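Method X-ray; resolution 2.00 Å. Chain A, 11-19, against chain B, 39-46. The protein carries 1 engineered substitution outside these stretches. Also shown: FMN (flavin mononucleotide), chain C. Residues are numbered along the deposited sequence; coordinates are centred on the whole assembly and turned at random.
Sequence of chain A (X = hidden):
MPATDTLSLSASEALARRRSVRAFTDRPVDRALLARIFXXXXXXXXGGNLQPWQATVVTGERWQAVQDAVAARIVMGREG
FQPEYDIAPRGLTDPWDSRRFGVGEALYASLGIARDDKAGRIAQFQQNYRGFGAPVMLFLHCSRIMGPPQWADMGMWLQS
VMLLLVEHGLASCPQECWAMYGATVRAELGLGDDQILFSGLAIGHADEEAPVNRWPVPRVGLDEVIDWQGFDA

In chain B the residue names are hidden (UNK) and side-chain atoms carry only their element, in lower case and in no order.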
ATOM      1  N   ALA A  11      -8.881  -5.640  13.615  1.00 56.02           N
ATOM      2  CA  ALA A  11      -8.433  -5.052  12.352  1.00 53.37           C
ATOM      3  C   ALA A  11      -9.571  -4.301  11.629  1.00 51.38           C
ATOM      4  O   ALA A  11      -9.351  -3.226  11.062  1.00 50.35           O
ATOM      5  CB  ALA A  11      -7.827  -6.132  11.443  1.00 52.88           C
ATOM      6  N   SER A  12     -10.783  -4.854  11.674  1.00 53.64           N
ATOM      7  CA  SER A  12     -11.956  -4.196  11.092  1.00 53.16           C
ATOM      8  C   SER A  12     -12.190  -2.829  11.701  1.00 48.24           C
ATOM      9  O   SER A  12     -12.429  -1.844  10.994  1.00 41.21           O
ATOM     10  CB  SER A  12     -13.219  -5.047  11.276  1.00 56.01           C
ATOM     11  OG  SER A  12     -13.149  -6.222  10.497  1.00 61.59           O
ATOM     12  N   GLU A  13     -12.146  -2.785  13.027  1.00 48.57           N
ATOM     13  CA  GLU A  13     -12.337  -1.551  13.777  1.00 48.59           C
ATOM     14  C   GLU A  13     -11.209  -0.569  13.519  1.00 49.57           C
ATOM     15  O   GLU A  13     -11.442   0.634  13.446  1.00 57.95           O
ATOM     16  CB  GLU A  13     -12.456  -1.859  15.271  1.00 55.85           C
ATOM     17  CG  GLU A  13     -13.722  -2.658  15.600  1.00 67.83           C
ATOM     18  CD  GLU A  13     -13.619  -3.452  16.890  1.00 76.60           C
ATOM     19  OE1 GLU A  13     -12.510  -3.552  17.459  1.00 77.79           O
ATOM     20  OE2 GLU A  13     -14.656  -3.983  17.336  1.00 86.48           O
ATOM     21  N   ALA A  14      -9.986  -1.081  13.380  1.00 49.11           N
ATOM     22  CA  ALA A  14      -8.857  -0.228  13.065  1.00 43.58           C
ATOM     23  C   ALA A  14      -9.075   0.436  11.712  1.00 39.37           C
ATOM     24  O   ALA A  14      -8.968   1.652  11.600  1.00 41.56           O
ATOM     25  CB  ALA A  14      -7.536  -1.028  13.078  1.00 43.91           C
ATOM     26  N   LEU A  15      -9.397  -0.364  10.694  1.00 41.82           N
ATOM     27  CA  LEU A  15      -9.691   0.160   9.354  1.00 41.46           C
ATOM     28  C   LEU A  15     -10.779   1.228   9.384  1.00 44.70           C
ATOM     29  O   LEU A  15     -10.681   2.261   8.708  1.00 45.06           O
ATOM     30  CB  LEU A  15     -10.145  -0.963   8.416  1.00 51.75           C
ATOM     31  CG  LEU A  15      -9.185  -1.573   7.389  1.00 53.60           C
ATOM     32  CD1 LEU A  15      -8.495  -0.472   6.583  1.00 45.26           C
ATOM     33  CD2 LEU A  15      -8.169  -2.480   8.049  1.00 59.06           C
ATOM     34  N   ALA A  16     -11.829   0.946  10.151  1.00 38.30           N
ATOM     35  CA  ALA A  16     -12.987   1.820  10.240  1.00 47.93           C
ATOM     36  C   ALA A  16     -12.658   3.121  10.940  1.00 48.75           C
ATOM     37  O   ALA A  16     -13.108   4.168  10.494  1.00 44.72           O
ATOM     38  CB  ALA A  16     -14.136   1.120  10.948  1.00 45.33           C
ATOM     39  N   ARG A  17     -11.857   3.069  12.010  1.00 46.83           N
ATOM     40  CA  ARG A  17     -11.601   4.271  12.807  1.00 44.98           C
ATOM     41  C   ARG A  17     -10.378   5.062  12.361  1.00 49.73           C
ATOM     42  O   ARG A  17     -10.155   6.172  12.861  1.00 52.30           O
ATOM     43  CB  ARG A  17     -11.464   3.930  14.304  1.00 50.24           C
ATOM     44  CG  ARG A  17     -12.662   3.188  14.879  1.00 46.67           C
ATOM     45  CD  ARG A  17     -12.505   2.750  16.334  1.00 56.33           C
ATOM     46  NE  ARG A  17     -13.816   2.700  17.001  1.00 77.29           N
ATOM     47  CZ  ARG A  17     -14.443   1.583  17.372  1.00 88.08           C
ATOM     48  NH1 ARG A  17     -13.888   0.399  17.159  1.00 87.44           N
ATOM     49  NH2 ARG A  17     -15.634   1.648  17.962  1.00 94.91           N
ATOM     50  N   ARG A  18      -9.586   4.511  11.444  1.00 49.93           N
ATOM     51  CA  ARG A  18      -8.456   5.266  10.893  1.00 51.84           C
ATOM     52  C   ARG A  18      -8.945   6.361   9.950  1.00 47.56           C
ATOM     53  O   ARG A  18      -9.700   6.099   9.022  1.00 44.61           O
ATOM     54  CB  ARG A  18      -7.464   4.355  10.155  1.00 41.92           C
ATOM     55  CG  ARG A  18      -6.225   5.135   9.626  1.00 42.39           C
ATOM     56  CD  ARG A  18      -5.783   4.739   8.211  1.00 29.13           C
ATOM     57  NE  ARG A  18      -6.876   4.866   7.247  1.00 33.08           N
ATOM     58  CZ  ARG A  18      -7.246   5.997   6.659  1.00 33.35           C
ATOM     59  NH1 ARG A  18      -6.617   7.131   6.947  1.00 32.59           N
ATOM     60  NH2 ARG A  18      -8.276   5.996   5.799  1.00 37.61           N
ATOM     61  N   ARG A  19      -8.515   7.593  10.190  1.00 49.00           N
ATOM     62  CA  ARG A  19      -8.798   8.671   9.255  1.00 45.60           C
ATOM     63  C   ARG A  19      -7.579   9.575   9.106  1.00 49.72           C
ATOM     64  O   ARG A  19      -6.644   9.527   9.909  1.00 44.37           O
ATOM     65  CB  ARG A  19     -10.010   9.486   9.701  1.00 44.46           C
ATOM     66  CG  ARG A  19      -9.793  10.370  10.911  1.00 46.32           C
ATOM     67  CD  ARG A  19     -11.091  11.125  11.283  1.00 54.60           C
ATOM     68  NE  ARG A  19     -11.497  12.072  10.245  1.00 49.70           N
ATOM     69  CZ  ARG A  19     -12.753  12.362   9.895  1.00 53.10           C
ATOM     70  NH1 ARG A  19     -13.797  11.823  10.527  1.00 52.30           N
ATOM     71  NH2 ARG A  19     -12.966  13.245   8.926  1.00 48.13           N
TER
ATOM     72  N   UNK B  39     -16.118  -4.145   1.482  1.00 36.82           N
ATOM     73  CA  UNK B  39     -16.746  -2.933   1.972  1.00 45.31           C
ATOM     74  C   UNK B  39     -15.873  -2.204   2.963  1.00 40.65           C
ATOM     75  O   UNK B  39     -15.704  -0.997   2.865  1.00 42.35           O
ATOM     76  o   UNK B  39     -21.603  -3.220   2.058  1.00 84.44           O
ATOM     77  o   UNK B  39     -20.440  -3.848   3.810  1.00 79.63           O
ATOM     78  c   UNK B  39     -19.262  -3.400   1.785  1.00 67.38           C
ATOM     79  c   UNK B  39     -20.529  -3.505   2.608  1.00 77.52           C
ATOM     80  c   UNK B  39     -18.076  -3.241   2.668  1.00 54.69           C
ATOM     81  N   UNK B  40     -15.255  -2.945   3.874  1.00 43.87           N
ATOM     82  CA  UNK B  40     -14.415  -2.310   4.878  1.00 40.47           C
ATOM     83  C   UNK B  40     -13.062  -1.879   4.304  1.00 40.36           C
ATOM     84  O   UNK B  40     -12.568  -0.806   4.632  1.00 36.25           O
ATOM     85  c   UNK B  40     -15.481  -4.779   7.658  1.00 60.15           C
ATOM     86  c   UNK B  40     -15.555  -3.803   6.513  1.00 54.83           C
ATOM     87  c   UNK B  40     -13.506  -2.489   7.200  1.00 42.10           C
ATOM     88  c   UNK B  40     -14.205  -3.237   6.073  1.00 48.43           C
ATOM     89  N   UNK B  41     -12.491  -2.708   3.428  1.00 37.29           N
ATOM     90  CA  UNK B  41     -11.215  -2.415   2.782  1.00 39.00           C
ATOM     91  C   UNK B  41     -11.238  -1.112   1.984  1.00 41.79           C
ATOM     92  O   UNK B  41     -10.203  -0.485   1.769  1.00 36.08           O
ATOM     93  c   UNK B  41     -10.803  -3.571   1.872  1.00 34.42           C
ATOM     94  N   UNK B  42     -12.415  -0.712   1.531  1.00 38.54           N
ATOM     95  CA  UNK B  42     -12.563   0.551   0.818  1.00 33.59           C
ATOM     96  C   UNK B  42     -12.232   1.721   1.749  1.00 39.24           C
ATOM     97  O   UNK B  42     -12.032   2.844   1.289  1.00 38.51           O
ATOM     98  c   UNK B  42     -14.007   0.702   0.258  1.00 34.44           C
ATOM     99  c   UNK B  42     -14.175   1.819  -0.767  1.00 34.66           C
ATOM    100  c   UNK B  42     -13.412   1.540  -2.044  1.00 41.07           C
ATOM    101  n   UNK B  42     -13.110   2.597  -2.804  1.00 40.72           N
ATOM    102  o   UNK B  42     -13.092   0.378  -2.348  1.00 40.02           O
ATOM    103  N   UNK B  43     -12.186   1.478   3.061  1.00 36.82           N
ATOM    104  CA  UNK B  43     -11.832   2.557   3.982  1.00 42.36           C
ATOM    105  C   UNK B  43     -10.331   2.827   4.001  1.00 37.06           C
ATOM    106  O   UNK B  43      -9.858   3.669   4.765  1.00 35.76           O
ATOM    107  n   UNK B  43     -14.487   6.791   5.878  1.00 50.04           N
ATOM    108  n   UNK B  43     -14.286   4.527   5.550  1.00 46.20           N
ATOM    109  c   UNK B  43     -13.858   2.066   5.503  1.00 36.68           C
ATOM    110  c   UNK B  43     -14.639   3.247   4.928  1.00 44.90           C
ATOM    111  c   UNK B  43     -14.880   5.680   5.271  1.00 46.91           C
ATOM    112  n   UNK B  43     -15.852   5.730   4.358  1.00 46.02           N
ATOM    113  c   UNK B  43     -12.339   2.261   5.396  1.00 36.89           C
ATOM    114  N   UNK B  44      -9.576   2.115   3.171  1.00 29.62           N
ATOM    115  CA  UNK B  44      -8.154   2.417   2.999  1.00 28.46           C
ATOM    116  C   UNK B  44      -7.981   3.852   2.493  1.00 30.55           C
ATOM    117  O   UNK B  44      -8.776   4.332   1.693  1.00 34.94           O
ATOM    118  c   UNK B  44      -7.503   1.414   2.011  1.00 31.21           C
ATOM    119  N   UNK B  45      -6.919   4.538   2.925  1.00 32.70           N
ATOM    120  CA  UNK B  45      -6.758   5.903   2.429  1.00 30.21           C
ATOM    121  C   UNK B  45      -6.176   5.928   1.023  1.00 31.50           C
ATOM    122  O   UNK B  45      -5.713   4.909   0.531  1.00 28.93           O
ATOM    123  c   UNK B  45      -5.762   4.089   3.722  1.00 29.60           C
ATOM    124  c   UNK B  45      -4.844   5.323   3.751  1.00 30.12           C
ATOM    125  c   UNK B  45      -5.767   6.510   3.421  1.00 30.13           C
ATOM    126  N   UNK B  46      -6.187   7.089   0.381  1.00 26.06           N
ATOM    127  CA  UNK B  46      -5.519   7.228  -0.900  1.00 26.63           C
ATOM    128  C   UNK B  46      -5.269   8.684  -1.096  1.00 31.91           C
ATOM    129  O   UNK B  46      -6.046   9.514  -0.618  1.00 30.57           O
ATOM    130  o   UNK B  46      -7.583   7.334  -2.198  1.00 37.26           O
ATOM    131  c   UNK B  46      -6.345   6.663  -2.057  1.00 35.98           C
TER
HETATM  132  N1  FMN C 301      -4.135  14.638   2.981  1.00 38.95           N
HETATM  133  C2  FMN C 301      -3.758  15.963   3.066  1.00 46.71           C
HETATM  134  O2  FMN C 301      -4.492  16.783   3.601  1.00 58.50           O
HETATM  135  N3  FMN C 301      -2.555  16.387   2.549  1.00 46.88           N
HETATM  136  C4  FMN C 301      -1.703  15.497   1.940  1.00 44.80           C
HETATM  137  O4  FMN C 301      -0.613  15.901   1.496  1.00 44.87           O
HETATM  138  C4A FMN C 301      -2.092  14.161   1.844  1.00 43.58           C
HETATM  139  N5  FMN C 301      -1.270  13.240   1.232  1.00 44.63           N
HETATM  140  C5A FMN C 301      -1.631  11.909   1.149  1.00 43.62           C
HETATM  141  C6  FMN C 301      -0.760  11.013   0.535  1.00 44.98           C
HETATM  142  C7  FMN C 301      -1.102   9.677   0.434  1.00 44.72           C
HETATM  143  C7M FMN C 301      -0.179   8.690  -0.211  1.00 31.08           C
HETATM  144  C8  FMN C 301      -2.311   9.233   0.948  1.00 40.52           C
HETATM  145  C8M FMN C 301      -2.617   7.768   0.830  1.00 30.50           C
HETATM  146  C9  FMN C 301      -3.191  10.127   1.564  1.00 25.55           C
HETATM  147  C9A FMN C 301      -2.854  11.478   1.665  1.00 32.12           C
HETATM  148  N10 FMN C 301      -3.691  12.406   2.266  1.00 35.18           N
HETATM  149  C10 FMN C 301      -3.312  13.736   2.355  1.00 39.64           C
HETATM  150  C1' FMN C 301      -4.999  11.998   2.863  1.00 29.70           C
HETATM  151  C2' FMN C 301      -6.122  11.749   1.859  1.00 41.66           C
HETATM  152  O2' FMN C 301      -6.675  12.977   1.461  1.00 36.80           O
HETATM  153  C3' FMN C 301      -7.193  10.914   2.554  1.00 30.90           C
HETATM  154  O3' FMN C 301      -6.651   9.621   2.723  1.00 30.17           O
HETATM  155  C4' FMN C 301      -8.490  10.776   1.761  1.00 44.08           C
HETATM  156  O4' FMN C 301      -9.182  12.001   1.597  1.00 40.95           O
HETATM  157  C5' FMN C 301      -9.396   9.844   2.529  1.00 40.55           C
HETATM  158  O5' FMN C 301      -9.643  10.429   3.784  1.00 40.26           O
HETATM  159  P   FMN C 301      -9.371   9.514   5.079  1.00 44.50           P
HETATM  160  O1P FMN C 301      -9.449  10.381   6.303  1.00 40.32           O
HETATM  161  O2P FMN C 301     -10.409   8.406   5.126  1.00 43.64           O
HETATM  162  O3P FMN C 301      -7.993   8.890   4.948  1.00 38.00           O
HETATM  163  O   HOH W   1      -8.710   2.822   6.743  1.00 45.83           O
HETATM  164  O   HOH W   2     -12.562   4.705   7.590  1.00 47.69           O
HETATM  165  O   HOH W   3     -11.988   7.638   6.988  1.00 50.32           O

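Position 39 of chain B carries three side-chain carbons in a row, the third bearing two oxygens, and lies beyond reach of chain A, so the contact places no demand on it. A carboxylate at the end of a three-carbon chain is glutamate, E39(B).

Position 40 has four carbons, forked at the first, with one arm two carbons long. Its CA-to-CB bond points toward chain A. The one-carbon arm lies 3.9 Å from CB of L15(A), and the end of the two-carbon arm 3.9 Å from OG of S12(A), so the forked side chain spans one turn of the facing helix: isoleucine, I40(B).

Position 41 shows a single carbon, its CA-to-CB bond directed away from chain A: alanine, A41(B). Position 42 has three carbons, the third carrying one oxygen and one nitrogen; its CA-to-CB bond points away from chain A, and its amide is satisfied elsewhere in the structure. It is glutamine, Q42(B).

Position 43 has three carbons, a nitrogen, then a carbon holding two more nitrogens, and its CB lies 3.7 Å from O of L15(A). That guanidinium identifies arginine, R43(B). Its NE donates to water 2 (2.7 Å from NE to the water O), which lies 3.0 Å from O of A16(A), one of more acceptors than the water has protons for.

Position 44 again has one carbon, its CA-to-CB bond pointing away: alanine, A44(B). It closes a type I turn begun at A41(B), with its N 3.0 Å from O of A41(B) in a hydrogen bond.

Position 45 has three carbons that close a ring onto the backbone nitrogen, and its CB sits 3.5 Å from NH2 of R18(A), over one face of that guanidinium: proline, P45(B). Position 46 has one carbon then one oxygen, and its CA-to-CB bond points away from chain A: serine, S46(B). Its backbone makes weak hydrogen bonds with FMN O3'.

The rule is a greasy patch beside a polar clamp. I40(B) packs on the helix, and the turn that follows presents the carbonyl of R43(B) to R18(A), the first residue to leave helical geometry. NH2 of R18(A) donates to O of R43(B) at 3.0 Å, nearly straight at 165°. The same guanidinium holds the FMN phosphate, with NH1 and NH2 of R18(A) each 3.0 Å from O3P, so one side chain joins chain A, chain B and cofactor. Water 1 reinforces the joint: it accepts from NE of R18(A) and donates to the carbonyls of L15(A) and R43(B). R43(B) also reaches the phosphate through water 3, which lies 2.9 Å from its NH2 and 2.6 Å from FMN O2P.

Chain B, residues 39-46: EIAQRAPS
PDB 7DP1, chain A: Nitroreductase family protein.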